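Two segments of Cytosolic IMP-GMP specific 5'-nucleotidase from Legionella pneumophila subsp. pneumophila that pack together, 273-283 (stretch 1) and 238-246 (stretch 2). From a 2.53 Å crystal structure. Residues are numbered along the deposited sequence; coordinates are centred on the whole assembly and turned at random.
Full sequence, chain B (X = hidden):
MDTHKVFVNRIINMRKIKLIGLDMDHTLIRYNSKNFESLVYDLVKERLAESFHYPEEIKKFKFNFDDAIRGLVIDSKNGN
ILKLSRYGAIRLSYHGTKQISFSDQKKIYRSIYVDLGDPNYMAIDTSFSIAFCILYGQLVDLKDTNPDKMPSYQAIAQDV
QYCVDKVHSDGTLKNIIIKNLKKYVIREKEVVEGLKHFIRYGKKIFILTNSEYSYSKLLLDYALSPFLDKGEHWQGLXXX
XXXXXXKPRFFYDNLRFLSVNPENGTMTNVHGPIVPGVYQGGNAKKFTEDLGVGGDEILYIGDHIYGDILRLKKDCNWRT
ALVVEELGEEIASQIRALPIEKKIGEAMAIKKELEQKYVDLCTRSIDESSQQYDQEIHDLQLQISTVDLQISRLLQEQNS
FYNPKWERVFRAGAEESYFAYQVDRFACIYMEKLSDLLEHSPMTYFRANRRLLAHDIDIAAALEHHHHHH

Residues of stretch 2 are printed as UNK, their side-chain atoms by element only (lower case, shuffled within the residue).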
# COMPACT_ATOMS: atom_id res chain seq x y z
N PRO B 273 30.42 -17.15 -12.95
CA PRO B 273 29.95 -16.22 -13.98
C PRO B 273 29.47 -16.89 -15.27
O PRO B 273 29.99 -17.93 -15.67
CB PRO B 273 31.17 -15.34 -14.21
CG PRO B 273 32.29 -16.32 -14.05
CD PRO B 273 31.88 -17.07 -12.80
N ILE B 274 28.49 -16.29 -15.92
CA ILE B 274 27.98 -16.83 -17.17
C ILE B 274 28.92 -16.41 -18.29
O ILE B 274 29.45 -15.30 -18.30
CB ILE B 274 26.55 -16.31 -17.49
CG1 ILE B 274 26.56 -14.79 -17.57
CG2 ILE B 274 25.57 -16.79 -16.43
CD1 ILE B 274 25.21 -14.21 -17.91
N VAL B 275 29.15 -17.32 -19.23
CA VAL B 275 30.05 -17.04 -20.33
C VAL B 275 29.27 -17.14 -21.62
O VAL B 275 28.30 -17.88 -21.71
CB VAL B 275 31.24 -18.05 -20.35
CG1 VAL B 275 32.16 -17.79 -19.17
CG2 VAL B 275 30.71 -19.47 -20.30
N PRO B 276 29.70 -16.40 -22.65
CA PRO B 276 29.01 -16.42 -23.94
C PRO B 276 28.39 -17.78 -24.22
O PRO B 276 29.04 -18.82 -24.06
CB PRO B 276 30.12 -16.06 -24.92
CG PRO B 276 30.94 -15.08 -24.12
CD PRO B 276 31.01 -15.72 -22.76
N GLY B 277 27.12 -17.77 -24.62
CA GLY B 277 26.42 -19.01 -24.90
C GLY B 277 24.92 -18.84 -24.75
O GLY B 277 24.41 -17.72 -24.70
N VAL B 278 24.21 -19.97 -24.68
CA VAL B 278 22.77 -19.95 -24.55
C VAL B 278 22.39 -20.20 -23.10
O VAL B 278 23.05 -20.98 -22.42
CB VAL B 278 22.14 -21.02 -25.44
CG1 VAL B 278 20.62 -20.90 -25.38
CG2 VAL B 278 22.65 -20.88 -26.86
N TYR B 279 21.33 -19.54 -22.63
CA TYR B 279 20.85 -19.69 -21.26
C TYR B 279 19.32 -19.62 -21.18
O TYR B 279 18.64 -19.34 -22.18
CB TYR B 279 21.43 -18.60 -20.35
CG TYR B 279 22.92 -18.68 -20.09
CD1 TYR B 279 23.84 -18.15 -21.01
CD2 TYR B 279 23.41 -19.31 -18.95
CE1 TYR B 279 25.21 -18.24 -20.78
CE2 TYR B 279 24.79 -19.41 -18.71
CZ TYR B 279 25.68 -18.87 -19.63
OH TYR B 279 27.05 -18.94 -19.40
N GLN B 280 18.80 -19.89 -19.99
CA GLN B 280 17.37 -19.82 -19.73
C GLN B 280 17.19 -19.07 -18.41
O GLN B 280 18.01 -19.21 -17.51
CB GLN B 280 16.77 -21.23 -19.62
CG GLN B 280 15.28 -21.23 -19.31
CD GLN B 280 14.64 -22.59 -19.49
OE1 GLN B 280 14.57 -23.11 -20.60
NE2 GLN B 280 14.17 -23.17 -18.40
N GLY B 281 16.13 -18.25 -18.32
CA GLY B 281 15.89 -17.48 -17.11
C GLY B 281 16.91 -16.37 -16.86
O GLY B 281 17.23 -15.58 -17.76
N GLY B 282 17.42 -16.30 -15.63
CA GLY B 282 18.41 -15.29 -15.29
C GLY B 282 17.84 -13.98 -14.74
O GLY B 282 16.63 -13.82 -14.56
N ASN B 283 18.74 -13.04 -14.47
CA ASN B 283 18.34 -11.74 -13.96
C ASN B 283 19.40 -10.73 -14.36
O ASN B 283 20.59 -11.05 -14.42
CB ASN B 283 18.15 -11.79 -12.42
CG ASN B 283 19.46 -12.03 -11.66
OD1 ASN B 283 20.34 -11.18 -11.61
ND2 ASN B 283 19.57 -13.21 -11.07
N UNK B 238 25.26 -13.20 -32.23
CA UNK B 238 24.97 -12.98 -30.82
C UNK B 238 25.96 -13.51 -29.79
O UNK B 238 26.37 -14.67 -29.82
c UNK B 238 21.12 -13.41 -33.45
c UNK B 238 22.02 -13.88 -32.48
c UNK B 238 22.54 -13.03 -31.52
c UNK B 238 23.56 -13.52 -30.54
c UNK B 238 21.27 -11.22 -32.48
c UNK B 238 22.15 -11.69 -31.52
c UNK B 238 20.75 -12.08 -33.44
N UNK B 239 26.34 -12.63 -28.86
CA UNK B 239 27.27 -12.96 -27.79
C UNK B 239 26.57 -13.94 -26.85
O UNK B 239 27.09 -15.01 -26.56
c UNK B 239 30.19 -12.04 -26.86
c UNK B 239 27.67 -11.69 -27.04
c UNK B 239 28.87 -11.84 -26.11
o UNK B 239 31.25 -12.03 -26.19
o UNK B 239 30.16 -12.22 -28.10
N UNK B 240 25.39 -13.55 -26.38
CA UNK B 240 24.57 -14.39 -25.50
C UNK B 240 23.18 -14.46 -26.07
O UNK B 240 22.73 -13.57 -26.81
c UNK B 240 27.22 -14.59 -21.71
c UNK B 240 27.67 -12.44 -22.74
c UNK B 240 26.06 -14.69 -22.46
c UNK B 240 28.03 -13.46 -21.86
c UNK B 240 26.50 -12.56 -23.48
c UNK B 240 24.42 -13.79 -24.11
c UNK B 240 25.68 -13.68 -23.34
N UNK B 241 22.48 -15.52 -25.72
CA UNK B 241 21.12 -15.67 -26.16
C UNK B 241 20.41 -16.25 -24.95
O UNK B 241 20.59 -17.41 -24.61
c UNK B 241 21.00 -16.57 -27.44
c UNK B 241 21.85 -17.79 -27.28
c UNK B 241 19.55 -16.96 -27.70
N UNK B 242 19.63 -15.40 -24.29
CA UNK B 242 18.88 -15.75 -23.08
C UNK B 242 17.40 -16.03 -23.37
O UNK B 242 16.65 -15.14 -23.81
c UNK B 242 20.49 -14.23 -21.90
c UNK B 242 20.74 -13.04 -20.97
c UNK B 242 19.01 -14.61 -22.05
c UNK B 242 18.43 -15.03 -20.72
N UNK B 243 16.97 -17.26 -23.09
CA UNK B 243 15.60 -17.69 -23.34
C UNK B 243 14.74 -17.87 -22.08
O UNK B 243 15.26 -18.00 -20.97
o UNK B 243 16.28 -20.00 -23.37
c UNK B 243 15.63 -18.97 -24.14
c UNK B 243 16.42 -18.76 -25.42
N UNK B 244 13.42 -17.90 -22.28
CA UNK B 244 12.47 -17.99 -21.17
C UNK B 244 13.01 -17.00 -20.13
O UNK B 244 13.14 -17.30 -18.94
c UNK B 244 12.42 -19.41 -20.60
c UNK B 244 11.50 -20.41 -21.32
c UNK B 244 10.04 -19.95 -21.24
c UNK B 244 11.64 -21.79 -20.68
N UNK B 245 13.32 -15.80 -20.61
CA UNK B 245 13.88 -14.76 -19.78
C UNK B 245 12.98 -14.40 -18.63
O UNK B 245 13.45 -14.01 -17.57
c UNK B 245 14.17 -13.52 -20.62
N UNK B 246 11.68 -14.53 -18.84
CA UNK B 246 10.71 -14.21 -17.81
C UNK B 246 10.73 -12.71 -17.47
O UNK B 246 10.86 -12.31 -16.30
c UNK B 246 9.75 -15.13 -15.64
n UNK B 246 8.67 -14.43 -16.00
o UNK B 246 9.79 -15.80 -14.62
c UNK B 246 10.96 -15.06 -16.56

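Position 238 has seven side-chain carbons, one followed by a six-membered ring. No oxygen sits on the ring. The closest approach is 7.2 Å, from CB to G277 O. The residue is F238.

Position 239 carries three carbons in a chain, the third bearing two oxygens. That is a carboxylate on a two-carbon arm. One oxygen lies 3.7 Å from P276 CG. The residue is E239, and the near oxygen is OE1. Its backbone also takes part: G277 N gives a weak hydrogen bond to E239 O, at 3.4 Å and a bent angle.

Position 240 again shows one carbon and a ring of six carbons, without a hydroxyl. The ring lies against the loop that leads into the strand of stretch 1. The CA of P276 sits over one face, 3.8 Å from the ring centroid, in a CH-pi contact. The residue is F240. Its CZ is 3.8 Å from P276 CD, and its CE2 is 4.2 Å from I274 CG1. At the ring edge, CD2 of F240 lies 4.0 Å from Y279 CE1. This residue has the largest area covered by stretch 1.

Position 241 has three carbons, the first carrying the other two. One branch carbon is 3.2 Å from V278 CG2. The fork at the first carbon and the absence of oxygen give V241, with CG1 as the near atom. V241 and V278 pair in parallel register, so their side chains share a face of the sheet. V241 N donates to G277 O at 3.1 Å, and Y279 N donates to V241 O at 3.0 Å.

Position 242 has four carbons, forked at the first, with one arm two carbons long. The short arm approaches G281 O at 3.2 Å. The residue is I242, and the short arm is CG2. I242 pairs with Y279, on the face opposite V241.

Position 243 has one carbon bearing one oxygen and one carbon. The oxygen is 2.7 Å from Y279 O, to which it donates a hydrogen bond. The residue is T243, and the oxygen is OG1. T243 N donates to the same carbonyl, Y279 O, at 2.8 Å, so backbone and side chain share one acceptor.

Position 244 has four carbons, forked at the second. One terminal carbon lies 3.2 Å from Q280 OE1. The residue is L244, and that carbon is CD1.

Position 245 has a single side-chain carbon, pointing away from stretch 1. The residue is A245. Its CA is 4.0 Å from G281 O.

Position 246 has two carbons, the second carrying one oxygen and one nitrogen. The side chain comes nearest through CB, 5.5 Å from G281 CA, and the amide lies farther off. The residue is N246.

The contact is a parallel strand pairing. Backbone bonds alternate along it, and G281 N donates to T243 O at 2.8 Å and more weakly to L244 O at 3.2 Å. G281 has positive phi, which favours glycine. Side chains add to the ladder: F240 packs against P276, while V241 meets V278.

Stretch 2 238-246: FEFVITLAN
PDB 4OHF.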